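Side-chain contacts in HRDC domain-containing protein (Bifidobacterium adolescentis ATCC 15703, PDB 3CYM), which is of unknown function but probably acts as a 3'-5' exonuclease that binds nucleic acid, as in the ribonuclease D family: residues E174-I177 against E178-T181; R89-D93 against A94-L98; Y202-K205 against E206-P210. All coordinates share one frame; numbering follows the deposited sequence. Where two conformers were deposited one is given.

Interaction 1. Residues E174-I177 against E178-T181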
loop_
_atom_site.group_PDB
_atom_site.type_symbol
_atom_site.label_atom_id
_atom_site.label_comp_id
_atom_site.label_asym_id
_atom_site.label_seq_id
_atom_site.Cartn_x
_atom_site.Cartn_y
_atom_site.Cartn_z
ATOM N N GLU A 174 1.847 -2.118 20.063
ATOM C CA GLU A 174 2.128 -2.680 21.398
ATOM C C GLU A 174 3.305 -3.667 21.486
ATOM O O GLU A 174 4.001 -3.711 22.503
ATOM C CB GLU A 174 0.832 -3.305 21.960
ATOM C CG GLU A 174 0.914 -4.203 23.226
ATOM C CD GLU A 174 1.243 -3.456 24.519
ATOM O OE1 GLU A 174 1.410 -2.217 24.491
ATOM O OE2 GLU A 174 1.349 -4.120 25.578
ATOM N N LEU A 175 3.542 -4.435 20.426
ATOM C CA LEU A 175 4.545 -5.510 20.478
ATOM C C LEU A 175 5.711 -5.355 19.514
ATOM O O LEU A 175 6.550 -6.247 19.418
ATOM C CB LEU A 175 3.877 -6.876 20.266
ATOM C CG LEU A 175 2.785 -7.252 21.276
ATOM C CD1 LEU A 175 1.990 -8.442 20.784
ATOM C CD2 LEU A 175 3.377 -7.504 22.661
ATOM N N LEU A 176 5.768 -4.226 18.811
ATOM C CA LEU A 176 6.780 -4.016 17.781
ATOM C C LEU A 176 8.231 -3.901 18.287
ATOM O O LEU A 176 9.144 -4.360 17.610
ATOM C CB LEU A 176 6.428 -2.811 16.900
ATOM C CG LEU A 176 5.167 -2.898 16.044
ATOM C CD1 LEU A 176 5.072 -1.693 15.137
ATOM C CD2 LEU A 176 5.139 -4.185 15.210
ATOM N N ILE A 177 8.452 -3.309 19.463
ATOM C CA ILE A 177 9.825 -3.235 19.971
ATOM C C ILE A 177 10.335 -4.619 20.397
ATOM O O ILE A 177 11.500 -4.945 20.179
ATOM C CB ILE A 177 10.090 -2.068 21.005
ATOM C CG1 ILE A 177 9.883 -2.502 22.451
ATOM C CG2 ILE A 177 9.292 -0.777 20.683
ATOM C CD1 ILE A 177 11.167 -2.762 23.164
ATOM N N GLU A 178 9.443 -5.432 20.961
ATOM C CA GLU A 178 9.762 -6.811 21.337
ATOM C C GLU A 178 9.918 -7.704 20.109
ATOM O O GLU A 178 10.721 -8.638 20.121
ATOM C CB GLU A 178 8.707 -7.399 22.287
ATOM C CG GLU A 178 8.683 -6.768 23.669
ATOM C CD GLU A 178 7.644 -5.664 23.812
ATOM O OE1 GLU A 178 7.107 -5.188 22.786
ATOM O OE2 GLU A 178 7.361 -5.272 24.964
ATOM N N LEU A 179 9.145 -7.416 19.064
ATOM C CA LEU A 179 9.288 -8.108 17.783
ATOM C C LEU A 179 10.669 -7.899 17.196
ATOM O O LEU A 179 11.358 -8.875 16.898
ATOM C CB LEU A 179 8.243 -7.643 16.771
ATOM C CG LEU A 179 6.972 -8.466 16.578
ATOM C CD1 LEU A 179 6.268 -7.956 15.323
ATOM C CD2 LEU A 179 7.258 -9.973 16.492
ATOM N N GLU A 180 11.065 -6.629 17.061
ATOM C CA GLU A 180 12.377 -6.239 16.532
ATOM C C GLU A 180 13.524 -6.977 17.224
ATOM O O GLU A 180 14.414 -7.489 16.552
ATOM C CB GLU A 180 12.593 -4.719 16.634
ATOM C CG GLU A 180 14.068 -4.324 16.458
ATOM C CD GLU A 180 14.369 -2.844 16.581
ATOM O OE1 GLU A 180 15.236 -2.362 15.821
ATOM O OE2 GLU A 180 13.768 -2.162 17.434
ATOM N N THR A 181 13.475 -7.029 18.558
ATOM C CA THR A 181 14.502 -7.668 19.394
ATOM C C THR A 181 14.695 -9.152 19.047
ATOM O O THR A 181 15.807 -9.559 18.716
ATOM C CB THR A 181 14.201 -7.480 20.910
ATOM O OG1 THR A 181 14.041 -6.084 21.196
ATOM C CG2 THR A 181 15.328 -8.026 21.770
HETATM O O HOH W 1 13.714 -2.928 19.756
#

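Interaction 2. Residues R89-D93 against A94-L98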
loop_
_atom_site.group_PDB
_atom_site.type_symbol
_atom_site.label_atom_id
_atom_site.label_comp_id
_atom_site.label_asym_id
_atom_site.label_seq_id
_atom_site.Cartn_x
_atom_site.Cartn_y
_atom_site.Cartn_z
ATOM N N ARG A 89 12.247 16.119 16.462
ATOM C CA ARG A 89 13.276 16.551 17.402
ATOM C C ARG A 89 13.229 15.709 18.667
ATOM O O ARG A 89 14.270 15.373 19.235
ATOM C CB ARG A 89 13.123 18.046 17.711
ATOM C CG ARG A 89 13.370 18.934 16.474
ATOM C CD ARG A 89 13.501 20.416 16.788
ATOM N NE ARG A 89 12.326 20.956 17.463
ATOM C CZ ARG A 89 12.305 21.349 18.732
ATOM N NH1 ARG A 89 13.405 21.275 19.471
ATOM N NH2 ARG A 89 11.182 21.821 19.257
ATOM N N ALA A 90 12.017 15.348 19.075
ATOM C CA ALA A 90 11.803 14.469 20.221
ATOM C C ALA A 90 12.343 13.048 19.997
ATOM O O ALA A 90 12.879 12.427 20.915
ATOM C CB ALA A 90 10.332 14.425 20.556
ATOM N N VAL A 91 12.208 12.547 18.774
ATOM C CA VAL A 91 12.551 11.159 18.435
ATOM C C VAL A 91 14.008 11.044 17.951
ATOM O O VAL A 91 14.725 10.074 18.266
ATOM C CB VAL A 91 11.536 10.600 17.380
ATOM C CG1 VAL A 91 12.013 9.303 16.736
ATOM C CG2 VAL A 91 10.161 10.402 18.016
ATOM N N GLY A 92 14.445 12.044 17.196
ATOM C CA GLY A 92 15.809 12.081 16.691
ATOM C C GLY A 92 16.066 11.021 15.640
ATOM O O GLY A 92 15.275 10.850 14.711
ATOM N N ASP A 93 17.175 10.302 15.804
ATOM C CA ASP A 93 17.624 9.324 14.820
ATOM C C ASP A 93 17.281 7.905 15.265
ATOM O O ASP A 93 17.935 6.947 14.852
ATOM C CB ASP A 93 19.133 9.477 14.563
ATOM C CG ASP A 93 19.986 9.019 15.745
ATOM O OD1 ASP A 93 21.103 8.514 15.504
ATOM O OD2 ASP A 93 19.538 9.146 16.904
ATOM N N ALA A 94 16.252 7.794 16.108
ATOM C CA ALA A 94 15.757 6.514 16.610
ATOM C C ALA A 94 15.203 5.636 15.492
ATOM O O ALA A 94 14.741 6.131 14.460
ATOM C CB ALA A 94 14.693 6.732 17.689
ATOM N N VAL A 95 15.260 4.336 15.707
ATOM C CA VAL A 95 14.802 3.350 14.746
ATOM C C VAL A 95 13.274 3.293 14.772
ATOM O O VAL A 95 12.670 3.108 15.820
ATOM C CB VAL A 95 15.417 1.950 15.047
ATOM C CG1 VAL A 95 14.849 0.878 14.108
ATOM C CG2 VAL A 95 16.934 1.990 14.936
ATOM N N TRP A 96 12.655 3.479 13.625
ATOM C CA TRP A 96 11.223 3.294 13.510
ATOM C C TRP A 96 10.953 1.829 13.172
ATOM O O TRP A 96 11.563 1.275 12.254
ATOM C CB TRP A 96 10.663 4.207 12.427
ATOM C CG TRP A 96 10.692 5.675 12.755
ATOM C CD1 TRP A 96 11.745 6.389 13.246
ATOM C CD2 TRP A 96 9.621 6.614 12.581
ATOM N NE1 TRP A 96 11.396 7.707 13.402
ATOM C CE2 TRP A 96 10.097 7.874 13.003
ATOM C CE3 TRP A 96 8.305 6.513 12.113
ATOM C CZ2 TRP A 96 9.302 9.028 12.972
ATOM C CZ3 TRP A 96 7.520 7.662 12.075
ATOM C CH2 TRP A 96 8.021 8.898 12.503
ATOM N N ILE A 97 10.076 1.191 13.941
ATOM C CA ILE A 97 9.619 -0.157 13.633
ATOM C C ILE A 97 8.251 -0.079 12.970
ATOM O O ILE A 97 7.283 0.449 13.547
ATOM C CB ILE A 97 9.536 -1.070 14.872
ATOM C CG1 ILE A 97 10.792 -0.968 15.722
ATOM C CG2 ILE A 97 9.341 -2.514 14.456
ATOM C CD1 ILE A 97 10.511 -1.268 17.152
ATOM N N LEU A 98 8.192 -0.592 11.748
ATOM C CA LEU A 98 6.979 -0.605 10.949
ATOM C C LEU A 98 6.811 -2.005 10.380
ATOM O O LEU A 98 7.798 -2.682 10.097
ATOM C CB LEU A 98 7.078 0.414 9.807
ATOM C CG LEU A 98 6.721 1.893 10.033
ATOM C CD1 LEU A 98 7.806 2.656 10.758
ATOM C CD2 LEU A 98 6.441 2.581 8.709
HETATM O O HOH W 2 14.304 8.409 13.370
#

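Interaction 3. Residues Y202-K205 against E206-P210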
loop_
_atom_site.group_PDB
_atom_site.type_symbol
_atom_site.label_atom_id
_atom_site.label_comp_id
_atom_site.label_asym_id
_atom_site.label_seq_id
_atom_site.Cartn_x
_atom_site.Cartn_y
_atom_site.Cartn_z
ATOM N N TYR A 202 16.725 0.583 1.664
ATOM C CA TYR A 202 16.025 0.732 0.393
ATOM C C TYR A 202 14.536 1.078 0.555
ATOM O O TYR A 202 14.004 1.909 -0.193
ATOM C CB TYR A 202 16.191 -0.554 -0.424
ATOM C CG TYR A 202 15.358 -0.634 -1.687
ATOM C CD1 TYR A 202 15.733 0.055 -2.839
ATOM C CD2 TYR A 202 14.210 -1.433 -1.738
ATOM C CE1 TYR A 202 14.973 -0.037 -4.004
ATOM C CE2 TYR A 202 13.444 -1.529 -2.894
ATOM C CZ TYR A 202 13.832 -0.832 -4.018
ATOM O OH TYR A 202 13.078 -0.929 -5.159
ATOM N N ALA A 203 13.875 0.425 1.511
ATOM C CA ALA A 203 12.456 0.676 1.807
ATOM C C ALA A 203 12.220 2.101 2.302
ATOM O O ALA A 203 11.220 2.727 1.954
ATOM C CB ALA A 203 11.951 -0.315 2.826
ATOM N N LEU A 204 13.159 2.605 3.103
ATOM C CA LEU A 204 13.092 3.964 3.638
ATOM C C LEU A 204 13.299 4.988 2.532
ATOM O O LEU A 204 12.632 6.024 2.512
ATOM C CB LEU A 204 14.134 4.142 4.744
ATOM C CG LEU A 204 14.132 5.433 5.566
ATOM C CD1 LEU A 204 12.823 5.611 6.331
ATOM C CD2 LEU A 204 15.303 5.422 6.531
ATOM N N LYS A 205 14.223 4.676 1.622
ATOM C CA LYS A 205 14.503 5.488 0.438
ATOM C C LYS A 205 13.274 5.558 -0.474
ATOM O O LYS A 205 12.846 6.638 -0.873
ATOM C CB LYS A 205 15.692 4.878 -0.312
ATOM C CG LYS A 205 16.267 5.711 -1.445
ATOM C CD LYS A 205 17.024 4.838 -2.463
ATOM C CE LYS A 205 18.452 4.475 -2.023
ATOM N NZ LYS A 205 18.555 3.223 -1.210
ATOM N N GLU A 206 12.710 4.388 -0.789
ATOM C CA GLU A 206 11.542 4.279 -1.682
ATOM C C GLU A 206 10.245 4.804 -1.079
ATOM O O GLU A 206 9.481 5.502 -1.751
ATOM C CB GLU A 206 11.313 2.826 -2.126
ATOM C CG GLU A 206 12.342 2.291 -3.088
ATOM C CD GLU A 206 12.459 3.114 -4.355
ATOM O OE1 GLU A 206 13.561 3.641 -4.614
ATOM O OE2 GLU A 206 11.456 3.230 -5.088
ATOM N N GLY A 207 10.008 4.458 0.181
ATOM C CA GLY A 207 8.756 4.760 0.859
ATOM C C GLY A 207 8.594 6.195 1.319
ATOM O O GLY A 207 7.500 6.750 1.221
ATOM N N LEU A 208 9.669 6.797 1.832
ATOM C CA LEU A 208 9.605 8.171 2.336
ATOM C C LEU A 208 9.556 9.184 1.186
ATOM O O LEU A 208 10.579 9.686 0.713
ATOM C CB LEU A 208 10.753 8.456 3.312
ATOM C CG LEU A 208 10.518 9.454 4.443
ATOM C CD1 LEU A 208 9.376 9.003 5.327
ATOM C CD2 LEU A 208 11.795 9.621 5.257
ATOM N N GLY A 209 8.333 9.457 0.748
ATOM C CA GLY A 209 8.060 10.251 -0.445
ATOM C C GLY A 209 6.676 9.862 -0.938
ATOM O O GLY A 209 6.075 8.946 -0.382
ATOM N N PRO A 210 6.166 10.544 -1.984
ATOM C CA PRO A 210 4.816 10.290 -2.510
ATOM C C PRO A 210 4.674 8.881 -3.092
ATOM O O PRO A 210 5.609 8.384 -3.729
ATOM C CB PRO A 210 4.665 11.342 -3.617
ATOM C CG PRO A 210 5.721 12.376 -3.328
ATOM C CD PRO A 210 6.853 11.606 -2.740
#

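Interaction 1. Residues E174-I177 against E178-T181
The carbonyl oxygen of Ile-177 is gripped by three donors in the first turn of helix 176-190, which packs on the sheet of the RNase H-like exonuclease fold. Thr-181 supplies two of them: OG1 lies 3.0 Å from Ile-177 O, and the backbone N makes the ordinary i to i+4 helix bond to the same oxygen from the opposite face of the carbonyl plane. OG1 gets there because it stands beside its own backbone N (chi1 -55°), folding back over the preceding turn. Water 1 is the third donor. The extended chain of Glu-180 is held by Ser-40 and a salt bridge to Arg-184. Glu-178, bent at chi2 (96°), brings OE1 to 3.9 Å from Ile-177 CG1, while Arg-14 takes its charge in a salt bridge. Leu-175 and Leu-179, joined by a backbone bond from Leu-179 N to Leu-175 O of 2.9 Å, both face helix 135-143. Leu-176 reaches that helix too and touches Ala-42 of strand 40-47; its side chain is about 8 Å from a bound sodium ion. Leu-176 and Leu-179 meet by single methyl branches, CD2 of the former standing 3.9 Å from CD1 of the latter.

Interaction 2. Residues R89-D93 against A94-L98
Val-91, the last residue of helix 84-91, meets both Ala-94 and Trp-96 through one methyl branch. Its CG1 lies anti to the backbone N (chi1 166°), which directs it past the turn: CG1 is 3.8 Å from Ala-94 CB and 3.7 Å from Trp-96 NE1. The valine and tryptophan side chains run at about a right angle to one another, and the methyl approaches the indole obliquely at its pyrrole end. Ala-94 CB also rests on the carbonyl of Val-91, 3.4 Å from its O.

Gly-92 follows with positive phi (69°), a backbone shape that favours glycine, and leaves the helix. Its carbonyl oxygen receives a hydrogen bond of 2.9 Å from water 2, which donates to Ala-94 O as well and weakly accepts from Trp-96 NE1. One water thus joins the corner of the turn to the indole, whose edge has Ala-94 O in its plane. At Asp-93, CG sits between the backbone N and carbonyl carbon (chi1 71°), and OD2 comes 3.6 Å from Ala-94 N; the backbone O of Asp-93 is bonded to Arg-117. Ala-94 N closes the turn with a weak bond of 3.5 Å to Val-91 O. Beyond it, Trp-96 meets Phe-108 edge-to-face. This is a type II' beta turn linking a helix to strand 95-98 in the mixed sheet of the RNase H-like exonuclease fold.

Interaction 3. Residues Y202-K205 against E206-P210
Three successive i to i+4 backbone bonds carry helix 193-207 to its last turn: Glu-206 N to Tyr-202 O, Gly-207 N to Ala-203 O at 2.8 Å, and Leu-208 N to Leu-204 O at 3.1 Å, the last donor lying above the carbonyl plane. On one side of this turn Glu-206 lays its CG over a face of the Tyr-202 ring, a CH-pi contact with CG 3.8 Å from the ring centroid and 21° off the normal. The methylene is displaced toward the rim, so CZ is among its nearest ring atoms, 3.6 Å from CG. With CG beside the backbone N (chi1 -71°) and a further bend at chi2, the carboxylate carries on past the rim on the CZ/CE1 side, roughly parallel to the ring, the planes 20° apart; OE1 stands 4.0 Å from Tyr-202 CE1. Arg-417 makes a cation-pi contact with the same ring.

Another side of the turn is apolar. Leu-204 and Leu-208 make a loose methyl contact, CD1 of the former 4.3 Å from CD2 of the latter, and both side chains touch Pro-115. Leu-208 CB presses on the carbonyl of Leu-204, 3.2 Å from its O, while the rest of its side chain reaches helix 101-111, which Ala-203 also touches. An inverse gamma turn centred on Leu-208 follows the end of the helix and leads into the loop through Gly-209 and Pro-210.

How the interactions relate
Along the chain interaction 2 comes first, then interaction 1, then interaction 3. The first two lie in the RNase H-like exonuclease region, with centres 14 Å apart, and they touch: Ile-97 of strand 95-98 packs its CD1 on Leu-176, Ile-177 and Glu-180, so helix 176-190 rests on the strand that interaction 2 introduces. That strand neighbours strand 40-47, which carries Asp-44 and Glu-46 of the sodium site; Asp-172, the third ligand, precedes interaction 1. These acidic ligands are consistent with the metal site of RNase D-type exonucleases, beside which interactions 1 and 2 lie. Interaction 3, on the next helix, 193-207, is centred 22 Å from interaction 1 and 15 Å from interaction 2, touching neither.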